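PDB 3NQK: uncharacterized protein from Bacteroides ovatus, which is of unknown function but combines a DUF4973 domain of the E-set clan with a BT_3044-like C-terminal domain built largely of beta strands. Local coordinates for residues A[188-193]-A[206-211]; A[198-203]-A[219-224]; A[244-249]-A[272-277]. All blocks are in the same frame, centred on the assembly; numbering follows the deposited sequence.

How the interactions relate
All three contacts reach one large antiparallel sheet of the C-terminal BT_3044-like region. The function is unknown, and the contacts are described as structural packing. Interactions 1 and 2 have centres about 11 Å apart and are joined through neighbouring strands, 188-193 of interaction 1 and 198-202 of interaction 2. Between them, Arg189 NH2 lies 2.8 Å from Tyr202 O, a probable hydrogen bond. The loop 206-211 comes shortly after strand 198-202 in the chain. Interaction 3, about 12 Å from interaction 2 between centres, belongs to a later hairpin. Ile220 CD1 packs 3.6 Å from Tyr275 CZ, which joins these two. Interactions 1 and 3 meet where Ile206 CG1 lies 4.0 Å from Phe277 CE2.

Interaction 1 (A[188-193]-A[206-211]); sequences KRTGYV and INEDMD
The Glu208 carboxylate overlaps the Arg189 guanidinium from one side. Its OE2 sits 3.6 Å above the plane of that group, over the centre. The two planes are turned 47° apart. This is a long salt bridge, with Arg189 NE 3.7 Å from Glu208 OE2, and no N-H points at the oxygen. The in-plane hydrogens serve another partner. Arg189 NH1 and NH2 both donate to Ile206 O, each at 2.9 Å, gripping it end-on; NH2 also reaches Tyr202 O. Glu208 is extended beyond CG (chi2 -179°), which carries CD out toward strand 188-193. There the carboxylate meets Thr190 with both oxygens. Thr190 N gives a nearly straight bond of 2.9 Å to the syn lone pair of Glu208 OE2, and Thr190 OG1 donates to Glu208 OE1 at 3.1 Å. These two bonds tie the turn that carries Glu208 to a strand of the sheet. It is a type I beta turn, Asn207 to Met210, and Asn207 OD1 accepts from Asp209 N in an Asx turn. One water donates to Thr190 O and Glu208 OE2. A second donates to Glu208 O and bonds Tyr192 OH. The Tyr192 ring also stacks with Phe200, on the next strand.

Interaction 2 (A[198-203]-A[219-224]); sequences SIFFYA and KINVHF
Lys219 runs past Phe200 and Tyr202 on one face of the sheet. Its CB starts 4.1 Å from Phe200 CD1. CG touches both aromatic residues, 3.6 Å from Tyr202 CE1 and 3.8 Å from Phe200 CE1. The chain bends at chi3 (104°), which brings CE over the face of the Phe200 ring. CE is 3.5 Å from the ring centroid, a CH-pi contact. NZ at the tip is 4.6 Å from the same centroid, 34° off the normal, so the cation-pi contact is off-centre. NZ also forms a salt bridge with Asp120. At the other end of this face, His223 ND1 donates to Ser198 OG at 2.9 Å. The opposite face is apolar. Ile199 and Val222 lie side by side, Ile199 CD1 meets the edge of Phe224, and Ile220 CD1 packs on Ala203. This face also meets strand 264-279, with Phe201 on Ile271 and Ile220 on Tyr275. Four backbone hydrogen bonds hold the antiparallel pair, an inner part of the sheet with strand 188-193 beside 198-202 and strand 230-234 beside 219-224. The first face thus mixes aromatic rings with polar residues. Asp120 probably balances the charge of the buried lysine, while its methylene carbons pack on the rings.

Interaction 3 (A[244-249]-A[272-277]); sequences ELIGTP and MFEYDF
The carboxylates of Glu244 and Asp276 lie side by side with their planes 71° apart. Ile246 CD1 sits about 3.6 Å above the plane of the Asp276 group. Glu244 OE1 lies 4.2 Å from Asp276 OD2. These are like charges. Arg295 probably eases their repulsion, since it forms salt bridges with Asp276 OD1 and Glu274 OE2. Ile246 also crosses the Glu274 chain, its CB 4.1 Å from Glu274 CG. On the other face of the sheet, the Tyr275 ring has Phe277 CD1 at its edge, in plane. Tyr275 CB packs against the backbone of Glu244, and its hydroxyl bonds Gly204 N. Backbone bonds pair Glu244 with Asp276 both ways, and Ile246 N donates to Glu274 O at 3.0 Å. After Ile246 the regular pairing stops. Gly247 takes a positive phi (87°), and the chain swings out before Pro249 returns to the partner strand. Pro249 CB then meets Phe273 CB at 4.0 Å. Between Leu245 and Pro249 the chain takes four steps where strand 272-277 takes two. The arrangement is that of an antiparallel beta hairpin, strands 244-257 and 264-279, whose first strand is interrupted by a short loop.

Interaction 1 (A[188-193]-A[206-211])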
loop_
_atom_site.group_PDB
_atom_site.type_symbol
_atom_site.label_atom_id
_atom_site.label_comp_id
_atom_site.label_asym_id
_atom_site.label_seq_id
_atom_site.Cartn_x
_atom_site.Cartn_y
_atom_site.Cartn_z
ATOM N N LYS A 188 -20.969 -20.342 -9.264
ATOM C CA LYS A 188 -20.756 -18.984 -8.730
ATOM C C LYS A 188 -21.811 -17.970 -9.206
ATOM O O LYS A 188 -22.407 -18.137 -10.264
ATOM C CB LYS A 188 -19.377 -18.479 -9.143
ATOM C CG LYS A 188 -19.285 -18.137 -10.643
ATOM C CD LYS A 188 -17.843 -17.868 -11.091
ATOM C CE LYS A 188 -17.753 -17.655 -12.615
ATOM N NZ LYS A 188 -16.334 -17.493 -13.051
ATOM N N ARG A 189 -21.982 -16.896 -8.431
ATOM C CA ARG A 189 -22.866 -15.795 -8.796
ATOM C C ARG A 189 -22.203 -14.493 -8.399
ATOM O O ARG A 189 -21.540 -14.418 -7.357
ATOM C CB ARG A 189 -24.217 -15.908 -8.081
ATOM C CG ARG A 189 -25.055 -17.144 -8.441
ATOM C CD ARG A 189 -25.471 -17.142 -9.911
ATOM N NE ARG A 189 -26.506 -16.145 -10.195
ATOM C CZ ARG A 189 -27.043 -15.949 -11.394
ATOM N NH1 ARG A 189 -26.629 -16.649 -12.433
ATOM N NH2 ARG A 189 -27.988 -15.047 -11.554
ATOM N N THR A 190 -22.395 -13.457 -9.200
ATOM C CA THR A 190 -21.755 -12.195 -8.946
ATOM C C THR A 190 -22.656 -11.261 -8.180
ATOM O O THR A 190 -23.814 -11.052 -8.545
ATOM C CB THR A 190 -21.340 -11.518 -10.243
ATOM O OG1 THR A 190 -20.560 -12.430 -11.031
ATOM C CG2 THR A 190 -20.514 -10.246 -9.950
ATOM N N GLY A 191 -22.133 -10.734 -7.075
ATOM C CA GLY A 191 -22.820 -9.711 -6.295
ATOM C C GLY A 191 -22.223 -8.359 -6.626
ATOM O O GLY A 191 -21.023 -8.136 -6.427
ATOM N N TYR A 192 -23.058 -7.463 -7.153
ATOM C CA TYR A 192 -22.608 -6.156 -7.638
ATOM C C TYR A 192 -22.900 -5.068 -6.629
ATOM O O TYR A 192 -23.888 -5.123 -5.942
ATOM C CB TYR A 192 -23.315 -5.818 -8.954
ATOM C CG TYR A 192 -23.172 -6.872 -10.050
ATOM C CD1 TYR A 192 -24.028 -7.976 -10.100
ATOM C CD2 TYR A 192 -22.227 -6.732 -11.058
ATOM C CE1 TYR A 192 -23.928 -8.942 -11.130
ATOM C CE2 TYR A 192 -22.112 -7.698 -12.101
ATOM C CZ TYR A 192 -22.977 -8.790 -12.123
ATOM O OH TYR A 192 -22.888 -9.722 -13.130
ATOM N N VAL A 193 -22.052 -4.053 -6.583
ATOM C CA VAL A 193 -22.218 -2.969 -5.634
ATOM C C VAL A 193 -23.429 -2.118 -5.944
ATOM O O VAL A 193 -23.694 -1.791 -7.100
ATOM C CB VAL A 193 -21.015 -2.014 -5.649
ATOM C CG1 VAL A 193 -21.416 -0.658 -5.054
ATOM C CG2 VAL A 193 -19.801 -2.626 -4.915
ATOM N N ILE A 206 -30.489 -17.007 -13.557
ATOM C CA ILE A 206 -30.603 -16.088 -14.687
ATOM C C ILE A 206 -29.216 -15.739 -15.232
ATOM O O ILE A 206 -28.287 -15.417 -14.462
ATOM C CB ILE A 206 -31.326 -14.792 -14.272
ATOM C CG1 ILE A 206 -32.826 -15.054 -14.081
ATOM C CG2 ILE A 206 -31.106 -13.689 -15.295
ATOM C CD1 ILE A 206 -33.539 -15.477 -15.311
ATOM N N ASN A 207 -29.072 -15.814 -16.556
ATOM C CA ASN A 207 -27.803 -15.534 -17.206
ATOM C C ASN A 207 -27.383 -14.084 -16.997
ATOM O O ASN A 207 -28.077 -13.159 -17.424
ATOM C CB ASN A 207 -27.894 -15.844 -18.698
ATOM C CG ASN A 207 -26.519 -15.955 -19.368
ATOM O OD1 ASN A 207 -25.611 -15.133 -19.140
ATOM N ND2 ASN A 207 -26.368 -16.954 -20.192
ATOM N N GLU A 208 -26.206 -13.902 -16.396
ATOM C CA GLU A 208 -25.683 -12.566 -16.069
ATOM C C GLU A 208 -25.230 -11.797 -17.311
ATOM O O GLU A 208 -24.879 -10.627 -17.213
ATOM C CB GLU A 208 -24.511 -12.680 -15.048
ATOM C CG GLU A 208 -24.908 -13.455 -13.741
ATOM C CD GLU A 208 -23.782 -13.559 -12.696
ATOM O OE1 GLU A 208 -22.602 -13.557 -13.077
ATOM O OE2 GLU A 208 -24.103 -13.682 -11.488
ATOM N N ASP A 209 -25.233 -12.463 -18.473
ATOM C CA ASP A 209 -24.815 -11.837 -19.748
ATOM C C ASP A 209 -25.982 -11.786 -20.736
ATOM O O ASP A 209 -25.792 -11.660 -21.925
ATOM C CB ASP A 209 -23.650 -12.624 -20.375
ATOM C CG ASP A 209 -22.353 -12.520 -19.563
ATOM O OD1 ASP A 209 -21.998 -11.402 -19.129
ATOM O OD2 ASP A 209 -21.663 -13.550 -19.411
HETATM N N MSE A 210 -27.177 -11.914 -20.220
HETATM C CA MSE A 210 -28.380 -11.902 -21.031
HETATM C C MSE A 210 -28.712 -10.488 -21.483
HETATM O O MSE A 210 -28.213 -9.535 -20.935
HETATM C CB MSE A 210 -29.531 -12.494 -20.193
HETATM C CG MSE A 210 -30.889 -11.871 -20.380
HETATM SE SE MSE A 210 -32.148 -12.548 -19.062
HETATM C CE MSE A 210 -32.046 -14.425 -19.551
ATOM N N ASP A 211 -29.528 -10.372 -22.520
ATOM C CA ASP A 211 -30.052 -9.070 -22.971
ATOM C C ASP A 211 -30.261 -8.136 -21.762
ATOM O O ASP A 211 -30.941 -8.496 -20.814
ATOM C CB ASP A 211 -31.382 -9.294 -23.719
ATOM C CG ASP A 211 -31.913 -8.033 -24.402
ATOM O OD1 ASP A 211 -31.950 -6.960 -23.755
ATOM O OD2 ASP A 211 -32.386 -8.150 -25.555
HETATM O O HOH W 1 -25.742 -12.403 -9.729
HETATM O O HOH W 2 -23.224 -8.932 -15.863
#

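Interaction 2 (A[198-203]-A[219-224])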
loop_
_atom_site.group_PDB
_atom_site.type_symbol
_atom_site.label_atom_id
_atom_site.label_comp_id
_atom_site.label_asym_id
_atom_site.label_seq_id
_atom_site.Cartn_x
_atom_site.Cartn_y
_atom_site.Cartn_z
ATOM N N SER A 198 -24.736 -2.398 0.481
ATOM C CA SER A 198 -25.768 -3.080 -0.283
ATOM C C SER A 198 -25.218 -3.538 -1.610
ATOM O O SER A 198 -24.368 -2.888 -2.191
ATOM C CB SER A 198 -26.979 -2.155 -0.515
ATOM O OG SER A 198 -27.492 -1.657 0.716
ATOM N N ILE A 199 -25.709 -4.667 -2.086
ATOM C CA ILE A 199 -25.289 -5.208 -3.365
ATOM C C ILE A 199 -26.497 -5.783 -4.026
ATOM O O ILE A 199 -27.595 -5.773 -3.434
ATOM C CB ILE A 199 -24.241 -6.325 -3.182
ATOM C CG1 ILE A 199 -24.858 -7.528 -2.460
ATOM C CG2 ILE A 199 -23.009 -5.801 -2.394
ATOM C CD1 ILE A 199 -23.829 -8.612 -2.087
ATOM N N PHE A 200 -26.340 -6.292 -5.254
ATOM C CA PHE A 200 -27.431 -7.022 -5.880
ATOM C C PHE A 200 -26.930 -8.206 -6.653
ATOM O O PHE A 200 -25.782 -8.243 -7.064
ATOM C CB PHE A 200 -28.303 -6.102 -6.781
ATOM C CG PHE A 200 -27.678 -5.777 -8.128
ATOM C CD1 PHE A 200 -27.622 -6.724 -9.127
ATOM C CD2 PHE A 200 -27.193 -4.509 -8.395
ATOM C CE1 PHE A 200 -27.032 -6.426 -10.356
ATOM C CE2 PHE A 200 -26.604 -4.214 -9.618
ATOM C CZ PHE A 200 -26.518 -5.176 -10.585
ATOM N N PHE A 201 -27.804 -9.207 -6.779
ATOM C CA PHE A 201 -27.562 -10.398 -7.564
ATOM C C PHE A 201 -28.678 -10.505 -8.568
ATOM O O PHE A 201 -29.763 -10.006 -8.334
ATOM C CB PHE A 201 -27.650 -11.669 -6.695
ATOM C CG PHE A 201 -26.600 -11.789 -5.669
ATOM C CD1 PHE A 201 -25.398 -12.382 -5.969
ATOM C CD2 PHE A 201 -26.867 -11.463 -4.354
ATOM C CE1 PHE A 201 -24.432 -12.550 -4.992
ATOM C CE2 PHE A 201 -25.904 -11.612 -3.377
ATOM C CZ PHE A 201 -24.689 -12.155 -3.694
ATOM N N TYR A 202 -28.464 -11.274 -9.615
ATOM C CA TYR A 202 -29.548 -11.617 -10.493
ATOM C C TYR A 202 -30.219 -12.907 -9.966
ATOM O O TYR A 202 -29.549 -13.849 -9.563
ATOM C CB TYR A 202 -29.056 -11.790 -11.928
ATOM C CG TYR A 202 -28.569 -10.503 -12.550
ATOM C CD1 TYR A 202 -29.461 -9.513 -12.918
ATOM C CD2 TYR A 202 -27.213 -10.279 -12.768
ATOM C CE1 TYR A 202 -29.016 -8.295 -13.478
ATOM C CE2 TYR A 202 -26.755 -9.072 -13.328
ATOM C CZ TYR A 202 -27.665 -8.086 -13.674
ATOM O OH TYR A 202 -27.230 -6.906 -14.248
ATOM N N ALA A 203 -31.537 -12.898 -9.925
ATOM C CA ALA A 203 -32.308 -13.999 -9.385
ATOM C C ALA A 203 -31.878 -15.378 -9.913
ATOM O O ALA A 203 -31.640 -15.567 -11.124
ATOM C CB ALA A 203 -33.794 -13.780 -9.690
ATOM N N LYS A 219 -32.920 -8.226 -10.941
ATOM C CA LYS A 219 -32.025 -7.769 -9.849
ATOM C C LYS A 219 -32.683 -7.943 -8.484
ATOM O O LYS A 219 -33.843 -7.605 -8.308
ATOM C CB LYS A 219 -31.638 -6.281 -10.035
ATOM C CG LYS A 219 -30.728 -5.992 -11.252
ATOM C CD LYS A 219 -30.733 -4.483 -11.657
ATOM C CE LYS A 219 -29.474 -3.746 -11.229
ATOM N NZ LYS A 219 -29.411 -2.365 -11.818
ATOM N N ILE A 220 -31.928 -8.463 -7.523
ATOM C CA ILE A 220 -32.382 -8.549 -6.140
ATOM C C ILE A 220 -31.439 -7.721 -5.276
ATOM O O ILE A 220 -30.265 -8.037 -5.172
ATOM C CB ILE A 220 -32.349 -9.994 -5.616
ATOM C CG1 ILE A 220 -33.114 -10.925 -6.535
ATOM C CG2 ILE A 220 -32.924 -10.061 -4.209
ATOM C CD1 ILE A 220 -33.066 -12.349 -6.092
ATOM N N ASN A 221 -31.948 -6.645 -4.687
ATOM C CA ASN A 221 -31.136 -5.788 -3.834
ATOM C C ASN A 221 -30.993 -6.412 -2.463
ATOM O O ASN A 221 -31.970 -6.880 -1.883
ATOM C CB ASN A 221 -31.759 -4.395 -3.710
ATOM C CG ASN A 221 -31.757 -3.632 -5.028
ATOM O OD1 ASN A 221 -30.774 -3.645 -5.763
ATOM N ND2 ASN A 221 -32.873 -2.969 -5.333
ATOM N N VAL A 222 -29.774 -6.417 -1.945
ATOM C CA VAL A 222 -29.482 -7.060 -0.679
ATOM C C VAL A 222 -28.743 -6.109 0.249
ATOM O O VAL A 222 -27.650 -5.653 -0.063
ATOM C CB VAL A 222 -28.623 -8.293 -0.905
ATOM C CG1 VAL A 222 -28.278 -8.955 0.413
ATOM C CG2 VAL A 222 -29.339 -9.255 -1.816
ATOM N N HIS A 223 -29.328 -5.824 1.396
ATOM C CA HIS A 223 -28.729 -4.872 2.324
ATOM C C HIS A 223 -28.295 -5.577 3.590
ATOM O O HIS A 223 -29.069 -6.332 4.192
ATOM C CB HIS A 223 -29.718 -3.755 2.637
ATOM C CG HIS A 223 -29.252 -2.812 3.696
ATOM N ND1 HIS A 223 -28.185 -1.960 3.517
ATOM C CD2 HIS A 223 -29.753 -2.534 4.921
ATOM C CE1 HIS A 223 -28.024 -1.227 4.604
ATOM N NE2 HIS A 223 -28.961 -1.560 5.471
ATOM N N PHE A 224 -27.046 -5.356 3.985
ATOM C CA PHE A 224 -26.500 -6.006 5.169
ATOM C C PHE A 224 -26.733 -5.151 6.395
ATOM O O PHE A 224 -26.233 -4.050 6.482
ATOM C CB PHE A 224 -25.015 -6.258 4.987
ATOM C CG PHE A 224 -24.709 -7.309 3.999
ATOM C CD1 PHE A 224 -24.777 -7.047 2.660
ATOM C CD2 PHE A 224 -24.343 -8.565 4.405
ATOM C CE1 PHE A 224 -24.496 -8.026 1.734
ATOM C CE2 PHE A 224 -24.034 -9.559 3.469
ATOM C CZ PHE A 224 -24.112 -9.291 2.155
#

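Interaction 3 (A[244-249]-A[272-277])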
loop_
_atom_site.group_PDB
_atom_site.type_symbol
_atom_site.label_atom_id
_atom_site.label_comp_id
_atom_site.label_asym_id
_atom_site.label_seq_id
_atom_site.Cartn_x
_atom_site.Cartn_y
_atom_site.Cartn_z
ATOM N N GLU A 244 -40.515 -13.175 -4.169
ATOM C CA GLU A 244 -41.166 -13.377 -2.883
ATOM C C GLU A 244 -40.182 -14.008 -1.878
ATOM O O GLU A 244 -39.747 -15.142 -2.045
ATOM C CB GLU A 244 -42.394 -14.269 -3.062
ATOM C CG GLU A 244 -43.416 -14.185 -1.924
ATOM C CD GLU A 244 -44.490 -15.288 -2.018
ATOM O OE1 GLU A 244 -44.617 -15.911 -3.110
ATOM O OE2 GLU A 244 -45.181 -15.545 -0.995
ATOM N N LEU A 245 -39.811 -13.243 -0.864
ATOM C CA LEU A 245 -38.880 -13.708 0.142
ATOM C C LEU A 245 -39.573 -14.700 1.067
ATOM O O LEU A 245 -40.722 -14.496 1.453
ATOM C CB LEU A 245 -38.362 -12.522 0.943
ATOM C CG LEU A 245 -37.234 -12.802 1.928
ATOM C CD1 LEU A 245 -35.979 -13.248 1.199
ATOM C CD2 LEU A 245 -36.956 -11.552 2.792
ATOM N N ILE A 246 -38.877 -15.770 1.416
ATOM C CA ILE A 246 -39.422 -16.780 2.328
ATOM C C ILE A 246 -38.552 -16.905 3.590
ATOM O O ILE A 246 -37.412 -17.350 3.528
ATOM C CB ILE A 246 -39.511 -18.139 1.641
ATOM C CG1 ILE A 246 -40.501 -18.069 0.485
ATOM C CG2 ILE A 246 -39.921 -19.258 2.663
ATOM C CD1 ILE A 246 -40.486 -19.293 -0.401
ATOM N N GLY A 247 -39.118 -16.550 4.733
ATOM C CA GLY A 247 -38.370 -16.565 5.988
ATOM C C GLY A 247 -37.636 -15.248 6.174
ATOM O O GLY A 247 -38.081 -14.198 5.671
ATOM N N THR A 248 -36.550 -15.273 6.941
ATOM C CA THR A 248 -35.730 -14.084 7.115
ATOM C C THR A 248 -34.308 -14.445 6.785
ATOM O O THR A 248 -33.721 -15.299 7.426
ATOM C CB THR A 248 -35.829 -13.476 8.568
ATOM O OG1 THR A 248 -35.387 -14.434 9.520
ATOM C CG2 THR A 248 -37.290 -13.044 8.904
ATOM N N PRO A 249 -33.772 -13.856 5.720
ATOM C CA PRO A 249 -32.438 -14.188 5.297
ATOM C C PRO A 249 -31.411 -13.702 6.279
ATOM O O PRO A 249 -31.606 -12.671 6.926
ATOM C CB PRO A 249 -32.300 -13.461 3.958
ATOM C CG PRO A 249 -33.253 -12.358 4.026
ATOM C CD PRO A 249 -34.392 -12.849 4.845
HETATM N N MSE A 272 -27.450 -16.587 3.765
HETATM C CA MSE A 272 -28.432 -17.689 3.769
HETATM C C MSE A 272 -29.829 -17.154 3.494
HETATM O O MSE A 272 -30.286 -16.229 4.145
HETATM C CB MSE A 272 -28.391 -18.407 5.111
HETATM C CG MSE A 272 -27.098 -19.179 5.338
HETATM SE SE MSE A 272 -26.616 -19.326 7.210
HETATM C CE MSE A 272 -25.520 -17.703 7.419
ATOM N N PHE A 273 -30.516 -17.766 2.551
ATOM C CA PHE A 273 -31.747 -17.209 2.053
ATOM C C PHE A 273 -32.591 -18.235 1.360
ATOM O O PHE A 273 -32.128 -19.313 1.028
ATOM C CB PHE A 273 -31.416 -16.114 1.060
ATOM C CG PHE A 273 -30.506 -16.567 -0.042
ATOM C CD1 PHE A 273 -29.141 -16.480 0.095
ATOM C CD2 PHE A 273 -31.014 -17.153 -1.176
ATOM C CE1 PHE A 273 -28.306 -16.921 -0.900
ATOM C CE2 PHE A 273 -30.173 -17.596 -2.187
ATOM C CZ PHE A 273 -28.831 -17.480 -2.048
ATOM N N GLU A 274 -33.818 -17.849 1.066
ATOM C CA GLU A 274 -34.747 -18.696 0.364
ATOM C C GLU A 274 -35.807 -17.821 -0.236
ATOM O O GLU A 274 -36.345 -16.970 0.438
ATOM C CB GLU A 274 -35.369 -19.697 1.326
ATOM C CG GLU A 274 -36.408 -20.637 0.680
ATOM C CD GLU A 274 -36.792 -21.828 1.591
ATOM O OE1 GLU A 274 -36.650 -21.713 2.844
ATOM O OE2 GLU A 274 -37.226 -22.868 1.045
ATOM N N TYR A 275 -36.075 -17.985 -1.527
ATOM C CA TYR A 275 -37.104 -17.160 -2.190
ATOM C C TYR A 275 -37.705 -17.818 -3.412
ATOM O O TYR A 275 -37.192 -18.806 -3.919
ATOM C CB TYR A 275 -36.526 -15.792 -2.583
ATOM C CG TYR A 275 -35.360 -15.837 -3.578
ATOM C CD1 TYR A 275 -35.579 -15.972 -4.939
ATOM C CD2 TYR A 275 -34.057 -15.663 -3.148
ATOM C CE1 TYR A 275 -34.498 -15.984 -5.850
ATOM C CE2 TYR A 275 -32.992 -15.675 -4.029
ATOM C CZ TYR A 275 -33.210 -15.828 -5.377
ATOM O OH TYR A 275 -32.112 -15.825 -6.248
ATOM N N ASP A 276 -38.803 -17.250 -3.878
ATOM C CA ASP A 276 -39.417 -17.667 -5.121
ATOM C C ASP A 276 -39.279 -16.558 -6.116
ATOM O O ASP A 276 -39.269 -15.383 -5.735
ATOM C CB ASP A 276 -40.919 -17.930 -4.926
ATOM C CG ASP A 276 -41.210 -19.244 -4.240
ATOM O OD1 ASP A 276 -40.375 -20.172 -4.330
ATOM O OD2 ASP A 276 -42.316 -19.361 -3.653
ATOM N N PHE A 277 -39.222 -16.920 -7.402
ATOM C CA PHE A 277 -39.353 -15.950 -8.492
ATOM C C PHE A 277 -39.709 -16.653 -9.773
ATOM O O PHE A 277 -39.716 -17.873 -9.839
ATOM C CB PHE A 277 -38.079 -15.154 -8.672
ATOM C CG PHE A 277 -37.057 -15.827 -9.519
ATOM C CD1 PHE A 277 -36.250 -16.823 -8.996
ATOM C CD2 PHE A 277 -36.840 -15.411 -10.824
ATOM C CE1 PHE A 277 -35.268 -17.433 -9.779
ATOM C CE2 PHE A 277 -35.867 -16.026 -11.619
ATOM C CZ PHE A 277 -35.084 -17.031 -11.094
#